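Local coordinates for protein uroporphyrin-III C-methyltransferase (Thermus thermophilus, PDB 1VE2) that probably transfers methyl groups from S-adenosyl-L-methionine to uroporphyrinogen III, an early step on the way to modified tetrapyrroles, at residues V5-A10 and V81-G86; P181-A186 and K220-Y225. All blocks are in the same frame, centred on the assembly; numbering follows the deposited sequence.

In the fold
The two contacts sit in different sheets, on opposite sides of the chain's centre. Their centres lie about 31 Å apart, and their nearest atoms are about 14 Å apart. They follow each other along the chain: contact 1 is complete before contact 2 begins. Contact 1 pairs strands 4-9 and 80-85 inside the parallel N-terminal sheet. Contact 2 sets strand 181-186 of the mixed C-terminal sheet against the turn that follows strand 214-218. The pair thus samples both alpha/beta halves of a class III methyltransferase. In this family the S-adenosyl-L-methionine and tetrapyrrole sites generally lie in the cleft between the halves.

Contact 1 of 2, residues V5-A10 and V81-G86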
loop_
_atom_site.group_PDB
_atom_site.type_symbol
_atom_site.label_atom_id
_atom_site.label_comp_id
_atom_site.label_asym_id
_atom_site.label_seq_id
_atom_site.Cartn_x
_atom_site.Cartn_y
_atom_site.Cartn_z
ATOM N N VAL A 5 2.821 -5.686 22.215
ATOM C CA VAL A 5 2.693 -4.425 21.513
ATOM C C VAL A 5 2.252 -4.668 20.079
ATOM O O VAL A 5 2.770 -5.556 19.398
ATOM C CB VAL A 5 4.040 -3.660 21.496
ATOM C CG1 VAL A 5 3.900 -2.381 20.680
ATOM C CG2 VAL A 5 4.481 -3.344 22.930
ATOM N N TYR A 6 1.280 -3.883 19.631
ATOM C CA TYR A 6 0.804 -3.985 18.259
ATOM C C TYR A 6 1.178 -2.685 17.566
ATOM O O TYR A 6 0.908 -1.608 18.102
ATOM C CB TYR A 6 -0.720 -4.125 18.214
ATOM C CG TYR A 6 -1.247 -5.472 18.643
ATOM C CD1 TYR A 6 -1.376 -6.513 17.729
ATOM C CD2 TYR A 6 -1.629 -5.701 19.965
ATOM C CE1 TYR A 6 -1.880 -7.755 18.114
ATOM C CE2 TYR A 6 -2.132 -6.942 20.364
ATOM C CZ TYR A 6 -2.256 -7.960 19.432
ATOM O OH TYR A 6 -2.759 -9.184 19.814
ATOM N N LEU A 7 1.830 -2.772 16.411
ATOM C CA LEU A 7 2.150 -1.554 15.650
ATOM C C LEU A 7 1.015 -1.559 14.633
ATOM O O LEU A 7 0.978 -2.402 13.731
ATOM C CB LEU A 7 3.522 -1.661 14.971
ATOM C CG LEU A 7 4.709 -1.920 15.919
ATOM C CD1 LEU A 7 6.006 -1.778 15.121
ATOM C CD2 LEU A 7 4.710 -0.927 17.092
ATOM N N VAL A 8 0.090 -0.619 14.802
ATOM C CA VAL A 8 -1.123 -0.544 13.987
ATOM C C VAL A 8 -1.241 0.581 12.978
ATOM O O VAL A 8 -0.993 1.742 13.298
ATOM C CB VAL A 8 -2.366 -0.461 14.918
ATOM C CG1 VAL A 8 -3.674 -0.520 14.095
ATOM C CG2 VAL A 8 -2.301 -1.573 15.952
ATOM N N GLY A 9 -1.643 0.221 11.763
ATOM C CA GLY A 9 -1.847 1.203 10.718
ATOM C C GLY A 9 -3.278 1.719 10.788
ATOM O O GLY A 9 -4.224 0.932 10.857
ATOM N N ALA A 10 -3.442 3.040 10.772
ATOM C CA ALA A 10 -4.772 3.638 10.836
ATOM C C ALA A 10 -5.351 3.919 9.453
ATOM O O ALA A 10 -6.484 4.380 9.335
ATOM C CB ALA A 10 -4.722 4.944 11.644
ATOM N N VAL A 81 -0.647 -3.191 24.478
ATOM C CA VAL A 81 -0.724 -1.830 23.999
ATOM C C VAL A 81 -0.567 -1.720 22.493
ATOM O O VAL A 81 -0.165 -2.672 21.821
ATOM C CB VAL A 81 0.336 -0.964 24.703
ATOM C CG1 VAL A 81 0.071 -0.968 26.210
ATOM C CG2 VAL A 81 1.721 -1.505 24.424
ATOM N N ALA A 82 -0.902 -0.551 21.968
ATOM C CA ALA A 82 -0.807 -0.330 20.537
ATOM C C ALA A 82 -0.194 1.011 20.198
ATOM O O ALA A 82 -0.385 1.999 20.907
ATOM C CB ALA A 82 -2.193 -0.430 19.896
ATOM N N ARG A 83 0.560 1.010 19.109
ATOM C CA ARG A 83 1.176 2.208 18.563
ATOM C C ARG A 83 0.297 2.404 17.321
ATOM O O ARG A 83 0.286 1.553 16.431
ATOM C CB ARG A 83 2.626 1.917 18.156
ATOM C CG ARG A 83 3.321 3.033 17.390
ATOM C CD ARG A 83 3.723 4.198 18.278
ATOM N NE ARG A 83 4.363 5.243 17.491
ATOM C CZ ARG A 83 3.736 6.289 16.962
ATOM N NH1 ARG A 83 2.431 6.453 17.143
ATOM N NH2 ARG A 83 4.413 7.161 16.221
ATOM N N LEU A 84 -0.456 3.499 17.274
ATOM C CA LEU A 84 -1.358 3.764 16.149
ATOM C C LEU A 84 -0.755 4.839 15.258
ATOM O O LEU A 84 -0.507 5.964 15.702
ATOM C CB LEU A 84 -2.732 4.202 16.667
ATOM C CG LEU A 84 -3.849 4.418 15.632
ATOM C CD1 LEU A 84 -4.151 3.107 14.870
ATOM C CD2 LEU A 84 -5.101 4.898 16.366
ATOM N N LYS A 85 -0.530 4.481 13.999
ATOM C CA LYS A 85 0.120 5.368 13.044
ATOM C C LYS A 85 -0.646 5.563 11.738
ATOM O O LYS A 85 -1.288 4.646 11.234
ATOM C CB LYS A 85 1.505 4.795 12.726
ATOM C CG LYS A 85 2.012 3.852 13.820
ATOM C CD LYS A 85 3.315 3.155 13.450
ATOM C CE LYS A 85 4.468 4.139 13.340
ATOM N NZ LYS A 85 5.743 3.432 13.092
ATOM N N GLY A 86 -0.561 6.766 11.182
ATOM C CA GLY A 86 -1.233 7.029 9.924
ATOM C C GLY A 86 -0.700 6.103 8.839
ATOM O O GLY A 86 0.478 5.725 8.858
#
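The strands through V5-G9 and V81-K85 run parallel, in register from V5 opposite V81 to G9 opposite K85; A10 and G86 follow at the same spacing. Five backbone hydrogen bonds join them. Y6 and V8 each give and accept one. Y6 N binds V81 O at 2.9 Å, and Y6 O takes R83 N. V8 N reaches R83 O at 2.7 Å, and V8 O takes K85 N with a nearly linear C=O...N angle of 177°. A10 N closes the series on K85 O at 2.7 Å, tilted 23° from the carbonyl plane. CA-H...O contacts reinforce the pairing, among them A82 CA to Y6 O.

The strands are neighbours within the five-stranded parallel sheet of the N-terminal domain. Strand 109-112 bonds to the far edge of strand 4-9. Helices pack on both faces, 64-76 over V5, V81 and R83, and 20-28 over Y6, V8 and A82.

Apolar contacts divide between the same faces. On one, V5 CG2 meets V81 CG2 at 3.6 Å, and L7 CD2 lies 3.7 Å from R83 CB. On the other, L84 CG lies anti to the backbone N (chi1 -175°), and from there CD1 touches both V8 CG1, at 3.7 Å, and A10 CB, at 3.8 Å.

The two charged side chains turn to other partners. K85 CE rests 4.0 Å above the R83 guanidinium plane, toward its rim. Both residues form salt bridges to E98, and R83 also to D35. E98 probably offsets the repulsion between these two buried cations.

Contact 2 of 2, residues P181-A186 and K220-Y225; sequences PLALLA and KVVGLY
V222 presses against the start of strand 181-186, where P181 and A183 both point their CB atoms at the 3-10 turn 220-224. This is the tight part. P181 CB meets V222 CB at 3.7 Å. The V222 methyls then part company. CG1, anti to the backbone N (chi1 177°), extends to the strand backbone at L182 C and A183 N. It also touches A183 CB at 3.8 Å. CG2 stays near P181 O, at 4.0 Å.

Y225 closes the inner side. A183 CB lies near the plane of its ring, at the edge, 3.8 Å from CD2. V222 CA sits over the centre of one ring face, 3.7 Å above the plane. The ring is therefore met at an edge by the strand and on a face by its own turn. Y225 OH is bonded to P128 O. V217 and L197, from the two strands flanking 181-186, also touch Y225.

The outer side is more open. G223 and K220 are exposed; P181 CG stays 4.1 Å from G223 CA, and K220 comes no nearer than 4.5 Å, from its CA to P181 CD.

The turn thus folds back over one face of the mixed C-terminal sheet, just before helix 225-228. Its own backbone bonds, such as G223 N to K220 O, hold its shape. Across the contact the chemistry is apolar, which implies that close fit, with burial at V222, A183 and Y225, rather than polar pairing, seats the turn on the strand.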
loop_
_atom_site.group_PDB
_atom_site.type_symbol
_atom_site.label_atom_id
_atom_site.label_comp_id
_atom_site.label_asym_id
_atom_site.label_seq_id
_atom_site.Cartn_x
_atom_site.Cartn_y
_atom_site.Cartn_z
ATOM N N PRO A 181 2.589 15.686 -16.654
ATOM C CA PRO A 181 1.403 15.875 -15.815
ATOM C C PRO A 181 1.761 15.666 -14.346
ATOM O O PRO A 181 2.506 14.747 -14.008
ATOM C CB PRO A 181 0.446 14.807 -16.335
ATOM C CG PRO A 181 0.793 14.737 -17.781
ATOM C CD PRO A 181 2.303 14.756 -17.760
ATOM N N LEU A 182 1.231 16.528 -13.485
ATOM C CA LEU A 182 1.492 16.452 -12.055
ATOM C C LEU A 182 0.222 16.717 -11.254
ATOM O O LEU A 182 -0.583 17.585 -11.608
ATOM C CB LEU A 182 2.572 17.463 -11.663
ATOM C CG LEU A 182 3.059 17.444 -10.209
ATOM C CD1 LEU A 182 4.487 17.936 -10.143
ATOM C CD2 LEU A 182 2.151 18.291 -9.337
ATOM N N ALA A 183 0.047 15.960 -10.176
ATOM C CA ALA A 183 -1.118 16.111 -9.320
ATOM C C ALA A 183 -0.712 16.387 -7.881
ATOM O O ALA A 183 0.279 15.852 -7.385
ATOM C CB ALA A 183 -1.976 14.860 -9.386
ATOM N N LEU A 184 -1.475 17.248 -7.219
ATOM C CA LEU A 184 -1.230 17.587 -5.824
ATOM C C LEU A 184 -2.513 17.228 -5.084
ATOM O O LEU A 184 -3.572 17.782 -5.363
ATOM C CB LEU A 184 -0.922 19.081 -5.678
ATOM C CG LEU A 184 0.365 19.578 -6.342
ATOM C CD1 LEU A 184 0.494 21.086 -6.151
ATOM C CD2 LEU A 184 1.570 18.866 -5.741
ATOM N N LEU A 185 -2.425 16.284 -4.155
ATOM C CA LEU A 185 -3.603 15.848 -3.423
ATOM C C LEU A 185 -3.425 16.024 -1.927
ATOM O O LEU A 185 -2.583 15.372 -1.306
ATOM C CB LEU A 185 -3.904 14.381 -3.741
ATOM C CG LEU A 185 -3.933 14.002 -5.223
ATOM C CD1 LEU A 185 -2.510 13.817 -5.736
ATOM C CD2 LEU A 185 -4.723 12.717 -5.406
ATOM N N ALA A 186 -4.227 16.908 -1.345
ATOM C CA ALA A 186 -4.137 17.165 0.081
ATOM C C ALA A 186 -5.371 16.699 0.834
ATOM O O ALA A 186 -6.483 16.736 0.312
ATOM C CB ALA A 186 -3.907 18.654 0.325
ATOM N N LYS A 220 3.484 10.395 -16.740
ATOM C CA LYS A 220 2.510 10.280 -17.820
ATOM C C LYS A 220 1.152 9.726 -17.391
ATOM O O LYS A 220 0.125 10.070 -17.980
ATOM C CB LYS A 220 3.076 9.405 -18.945
ATOM C CG LYS A 220 4.282 10.003 -19.662
ATOM C CD LYS A 220 4.795 9.082 -20.755
ATOM C CE LYS A 220 5.944 9.726 -21.515
ATOM N NZ LYS A 220 6.438 8.846 -22.608
ATOM N N VAL A 221 1.130 8.876 -16.366
ATOM C CA VAL A 221 -0.133 8.294 -15.928
ATOM C C VAL A 221 -1.083 9.342 -15.339
ATOM O O VAL A 221 -2.296 9.168 -15.361
ATOM C CB VAL A 221 0.082 7.178 -14.870
ATOM C CG1 VAL A 221 0.523 7.786 -13.544
ATOM C CG2 VAL A 221 -1.204 6.365 -14.707
ATOM N N VAL A 222 -0.523 10.421 -14.808
ATOM C CA VAL A 222 -1.328 11.484 -14.209
ATOM C C VAL A 222 -2.195 12.175 -15.270
ATOM O O VAL A 222 -3.153 12.889 -14.944
ATOM C CB VAL A 222 -0.415 12.519 -13.497
ATOM C CG1 VAL A 222 -1.237 13.664 -12.940
ATOM C CG2 VAL A 222 0.343 11.841 -12.355
ATOM N N GLY A 223 -1.875 11.938 -16.539
ATOM C CA GLY A 223 -2.645 12.544 -17.612
ATOM C C GLY A 223 -4.072 12.036 -17.661
ATOM O O GLY A 223 -4.934 12.638 -18.295
ATOM N N LEU A 224 -4.332 10.924 -16.983
ATOM C CA LEU A 224 -5.670 10.337 -16.956
ATOM C C LEU A 224 -6.509 10.833 -15.782
ATOM O O LEU A 224 -7.713 10.584 -15.723
ATOM C CB LEU A 224 -5.573 8.819 -16.830
ATOM C CG LEU A 224 -4.911 7.974 -17.915
ATOM C CD1 LEU A 224 -4.793 6.545 -17.409
ATOM C CD2 LEU A 224 -5.730 8.033 -19.193
ATOM N N TYR A 225 -5.870 11.526 -14.849
ATOM C CA TYR A 225 -6.548 11.973 -13.642
ATOM C C TYR A 225 -7.751 12.890 -13.810
ATOM O O TYR A 225 -8.683 12.835 -13.010
ATOM C CB TYR A 225 -5.521 12.584 -12.688
ATOM C CG TYR A 225 -4.606 11.544 -12.047
ATOM C CD1 TYR A 225 -4.548 10.233 -12.537
ATOM C CD2 TYR A 225 -3.802 11.870 -10.956
ATOM C CE1 TYR A 225 -3.714 9.275 -11.950
ATOM C CE2 TYR A 225 -2.961 10.919 -10.361
ATOM C CZ TYR A 225 -2.923 9.629 -10.864
ATOM O OH TYR A 225 -2.092 8.695 -10.287
#